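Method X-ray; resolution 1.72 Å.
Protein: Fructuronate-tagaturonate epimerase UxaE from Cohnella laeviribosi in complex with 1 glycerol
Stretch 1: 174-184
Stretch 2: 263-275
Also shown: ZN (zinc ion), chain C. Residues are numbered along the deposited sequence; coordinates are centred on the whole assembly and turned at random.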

# COMPACT_ATOMS: atom_id res chain seq x y z
N LEU A 174 4.84 -2.97 -16.40
CA LEU A 174 5.47 -3.88 -15.46
C LEU A 174 4.49 -4.89 -14.86
O LEU A 174 4.91 -5.71 -14.03
N GLY A 175 3.23 -4.87 -15.26
CA GLY A 175 2.29 -5.89 -14.85
C GLY A 175 1.45 -5.55 -13.64
O GLY A 175 0.81 -6.45 -13.08
N PHE A 176 1.42 -4.29 -13.22
CA PHE A 176 0.58 -3.92 -12.09
C PHE A 176 -0.89 -4.10 -12.45
O PHE A 176 -1.29 -3.88 -13.60
N THR A 177 -1.67 -4.54 -11.47
CA THR A 177 -3.07 -4.89 -11.69
C THR A 177 -4.01 -3.90 -11.04
O THR A 177 -5.22 -3.95 -11.32
N MET A 178 -3.49 -3.02 -10.20
CA MET A 178 -4.25 -1.96 -9.56
C MET A 178 -3.50 -0.67 -9.83
O MET A 178 -2.27 -0.63 -9.70
N LEU A 179 -4.21 0.36 -10.27
CA LEU A 179 -3.59 1.65 -10.55
C LEU A 179 -4.30 2.72 -9.73
O LEU A 179 -5.50 2.93 -9.90
N THR A 180 -3.55 3.38 -8.84
CA THR A 180 -4.09 4.42 -7.99
C THR A 180 -3.75 5.78 -8.58
O THR A 180 -2.58 6.15 -8.68
N LEU A 181 -4.78 6.53 -8.98
CA LEU A 181 -4.60 7.85 -9.58
C LEU A 181 -4.74 8.91 -8.50
O LEU A 181 -5.85 9.18 -8.01
N ASP A 182 -3.62 9.54 -8.14
CA ASP A 182 -3.61 10.67 -7.23
C ASP A 182 -4.09 11.90 -7.99
O ASP A 182 -3.41 12.37 -8.91
N CYS A 183 -5.25 12.43 -7.59
CA CYS A 183 -5.85 13.61 -8.22
C CYS A 183 -5.75 14.84 -7.33
O CYS A 183 -6.47 15.82 -7.56
N SER A 184 -4.87 14.81 -6.33
CA SER A 184 -4.78 15.92 -5.38
C SER A 184 -4.29 17.20 -6.04
O SER A 184 -4.71 18.29 -5.65
N GLY A 263 -5.81 -3.64 -22.34
CA GLY A 263 -5.79 -4.99 -22.89
C GLY A 263 -5.87 -6.11 -21.88
O GLY A 263 -5.74 -7.28 -22.26
N ARG A 264 -6.08 -5.78 -20.61
CA ARG A 264 -6.23 -6.74 -19.53
C ARG A 264 -7.00 -6.03 -18.42
O ARG A 264 -7.14 -4.81 -18.43
N ALA A 265 -7.49 -6.81 -17.46
CA ALA A 265 -8.24 -6.25 -16.35
C ALA A 265 -7.33 -5.42 -15.44
O ALA A 265 -6.24 -5.86 -15.06
N VAL A 266 -7.79 -4.22 -15.08
CA VAL A 266 -7.05 -3.31 -14.21
C VAL A 266 -8.04 -2.72 -13.21
O VAL A 266 -9.11 -2.25 -13.60
N ASP A 267 -7.68 -2.76 -11.94
CA ASP A 267 -8.51 -2.15 -10.90
C ASP A 267 -8.06 -0.70 -10.74
O ASP A 267 -6.91 -0.45 -10.36
N PHE A 268 -8.95 0.23 -11.04
CA PHE A 268 -8.64 1.66 -11.12
C PHE A 268 -9.14 2.32 -9.85
O PHE A 268 -10.35 2.37 -9.60
N GLU A 269 -8.21 2.81 -9.02
CA GLU A 269 -8.57 3.52 -7.79
C GLU A 269 -8.39 5.01 -8.01
O GLU A 269 -7.37 5.45 -8.54
N ILE A 270 -9.39 5.79 -7.62
CA ILE A 270 -9.31 7.25 -7.68
C ILE A 270 -9.01 7.75 -6.27
O ILE A 270 -9.75 7.46 -5.33
N SER A 271 -7.92 8.49 -6.13
CA SER A 271 -7.44 8.93 -4.83
C SER A 271 -7.55 10.45 -4.75
O SER A 271 -6.99 11.16 -5.58
N ILE A 272 -8.29 10.93 -3.75
CA ILE A 272 -8.33 12.35 -3.44
C ILE A 272 -8.18 12.50 -1.93
O ILE A 272 -8.75 13.41 -1.33
N ASP A 273 -7.40 11.60 -1.32
CA ASP A 273 -7.28 11.56 0.14
C ASP A 273 -6.19 12.47 0.67
O ASP A 273 -6.16 12.72 1.88
N GLU A 274 -5.29 12.96 -0.18
CA GLU A 274 -4.27 13.92 0.23
C GLU A 274 -4.66 15.35 -0.15
O GLU A 274 -3.85 16.12 -0.66
N THR A 275 -5.92 15.69 0.10
CA THR A 275 -6.47 17.03 -0.10
C THR A 275 -6.45 17.79 1.22
O THR A 275 -6.48 17.18 2.30

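Side-chain packing between strand 178-182 and the parallel strand that pairs with it from Asp267 on. The CA-to-CB bond of Arg264 (chi1 p, chi2 and chi3 t) points toward the first stretch, and its guanidinium grips one carbonyl with both terminal nitrogens: NH2 and NH1 donate to Phe176 O at 2.8 and 3.0 Å, the oxygen lying at the edge of the guanidinium. Beyond it the backbone ladder, from Asp267 N to Thr177 O (2.8 Å) through Cys183 N to Ser271 O (2.9 Å), fixes the register and sends paired side chains to the same face. At the far end Asp182 (t) turns back on its own stretch, its OD1 accepting from Ser184 OG (2.8 Å) and Ser184 N (2.9 Å). Water 1 bridges the stretches, donating to Asp182 OD1 (2.7 Å) and Ser271 OG (3.0 Å). Ser271 OG in turn donates to Asp273 OD1 (2.7 Å), while Asp273 OD2 binds zinc at 2.4 Å; water 2 and ligands elsewhere in the structure also bind the metal. On the face shared by Met178, Thr180 and Glu269, the extended Met178 (all t) brings CE to 3.5 Å from Glu269 OE2, and Thr180 CG2 (m) lies 3.8 Å from Ser271 CB. The other face is apolar: Leu179 CG meets Val266 CG1 (4.2 Å) and Leu181 CB meets Phe268 CE1 (3.9 Å). Cys183 CB (m) closes against Ile272 CG2 (3.9 Å).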

# COMPACT_ATOMS: atom_id res chain seq x y z
CB LEU A 174 6.15 -3.07 -14.35
CG LEU A 174 7.41 -2.31 -14.77
CD1 LEU A 174 7.99 -1.51 -13.61
CD2 LEU A 174 8.44 -3.27 -15.35
CB PHE A 176 0.88 -2.50 -11.64
CG PHE A 176 2.13 -2.40 -10.82
CD1 PHE A 176 3.37 -2.38 -11.44
CD2 PHE A 176 2.08 -2.40 -9.44
CE1 PHE A 176 4.54 -2.34 -10.70
CE2 PHE A 176 3.24 -2.34 -8.68
CZ PHE A 176 4.48 -2.32 -9.31
CB THR A 177 -3.35 -6.30 -11.16
OG1 THR A 177 -2.91 -6.40 -9.79
CG2 THR A 177 -2.60 -7.32 -11.99
CB MET A 178 -4.37 -2.24 -8.06
CG MET A 178 -5.07 -1.17 -7.25
SD MET A 178 -5.45 -1.71 -5.56
CE MET A 178 -6.15 -0.17 -4.95
CB LEU A 179 -3.66 1.99 -12.05
CG LEU A 179 -2.64 1.32 -12.96
CD1 LEU A 179 -2.45 2.15 -14.23
CD2 LEU A 179 -1.32 1.14 -12.26
CB THR A 180 -3.50 4.32 -6.58
OG1 THR A 180 -3.90 3.06 -6.00
CG2 THR A 180 -3.97 5.46 -5.69
CB LEU A 181 -5.60 8.10 -10.71
CG LEU A 181 -5.33 9.40 -11.47
CD1 LEU A 181 -4.00 9.30 -12.18
CD2 LEU A 181 -6.45 9.68 -12.48
CB ASP A 182 -2.20 10.85 -6.69
CG ASP A 182 -2.12 11.84 -5.54
OD1 ASP A 182 -2.97 12.75 -5.46
OD2 ASP A 182 -1.19 11.69 -4.71
CB CYS A 183 -7.30 13.33 -8.60
SG CYS A 183 -7.47 11.94 -9.74
CB SER A 184 -3.86 15.53 -4.21
OG SER A 184 -2.51 15.41 -4.64
CB ARG A 264 -4.88 -7.26 -19.04
CG ARG A 264 -3.95 -6.15 -18.53
CD ARG A 264 -2.52 -6.67 -18.31
NE ARG A 264 -1.62 -5.61 -17.87
CZ ARG A 264 -1.51 -5.22 -16.60
NH1 ARG A 264 -2.25 -5.80 -15.67
NH2 ARG A 264 -0.66 -4.25 -16.27
CB ALA A 265 -8.91 -7.36 -15.55
CB VAL A 266 -6.35 -2.19 -15.00
CG1 VAL A 266 -5.82 -1.12 -14.05
CG2 VAL A 266 -5.22 -2.74 -15.86
CB ASP A 267 -8.38 -2.92 -9.59
CG ASP A 267 -9.02 -4.30 -9.66
OD1 ASP A 267 -10.01 -4.48 -10.42
OD2 ASP A 267 -8.52 -5.19 -8.96
CB PHE A 268 -9.32 2.23 -12.37
CG PHE A 268 -9.04 3.68 -12.65
CD1 PHE A 268 -7.75 4.18 -12.61
CD2 PHE A 268 -10.08 4.53 -13.01
CE1 PHE A 268 -7.49 5.53 -12.91
CE2 PHE A 268 -9.84 5.88 -13.31
CZ PHE A 268 -8.54 6.37 -13.26
CB GLU A 269 -7.70 3.08 -6.60
CG GLU A 269 -7.89 4.00 -5.40
CD GLU A 269 -7.35 3.44 -4.11
OE1 GLU A 269 -6.32 3.95 -3.63
OE2 GLU A 269 -7.97 2.50 -3.55
CB ILE A 270 -10.59 7.86 -8.24
CG1 ILE A 270 -10.72 7.47 -9.72
CG2 ILE A 270 -10.55 9.38 -8.09
CD1 ILE A 270 -12.13 7.48 -10.22
CB SER A 271 -6.02 8.44 -4.58
OG SER A 271 -5.31 9.29 -3.69
CB ILE A 272 -9.63 13.00 -3.96
CG1 ILE A 272 -10.86 12.25 -3.46
CG2 ILE A 272 -9.63 13.06 -5.49
CD1 ILE A 272 -12.16 12.81 -3.95
CB ASP A 273 -7.03 10.13 0.63
CG ASP A 273 -5.71 9.59 0.16
OD1 ASP A 273 -5.63 9.16 -1.01
OD2 ASP A 273 -4.77 9.59 0.97
CB GLU A 274 -2.92 13.54 -0.36
CG GLU A 274 -2.61 12.06 -0.18
CD GLU A 274 -1.16 11.78 0.17
OE1 GLU A 274 -0.27 12.08 -0.66
OE2 GLU A 274 -0.91 11.25 1.28
CB THR A 275 -7.90 16.93 -0.65
OG1 THR A 275 -7.87 16.31 -1.94
CG2 THR A 275 -8.54 18.30 -0.81
ZN ZN C . -3.18 8.14 -0.09
O HOH W 1 -4.66 12.23 -3.45
O HOH W 2 -1.75 7.93 1.70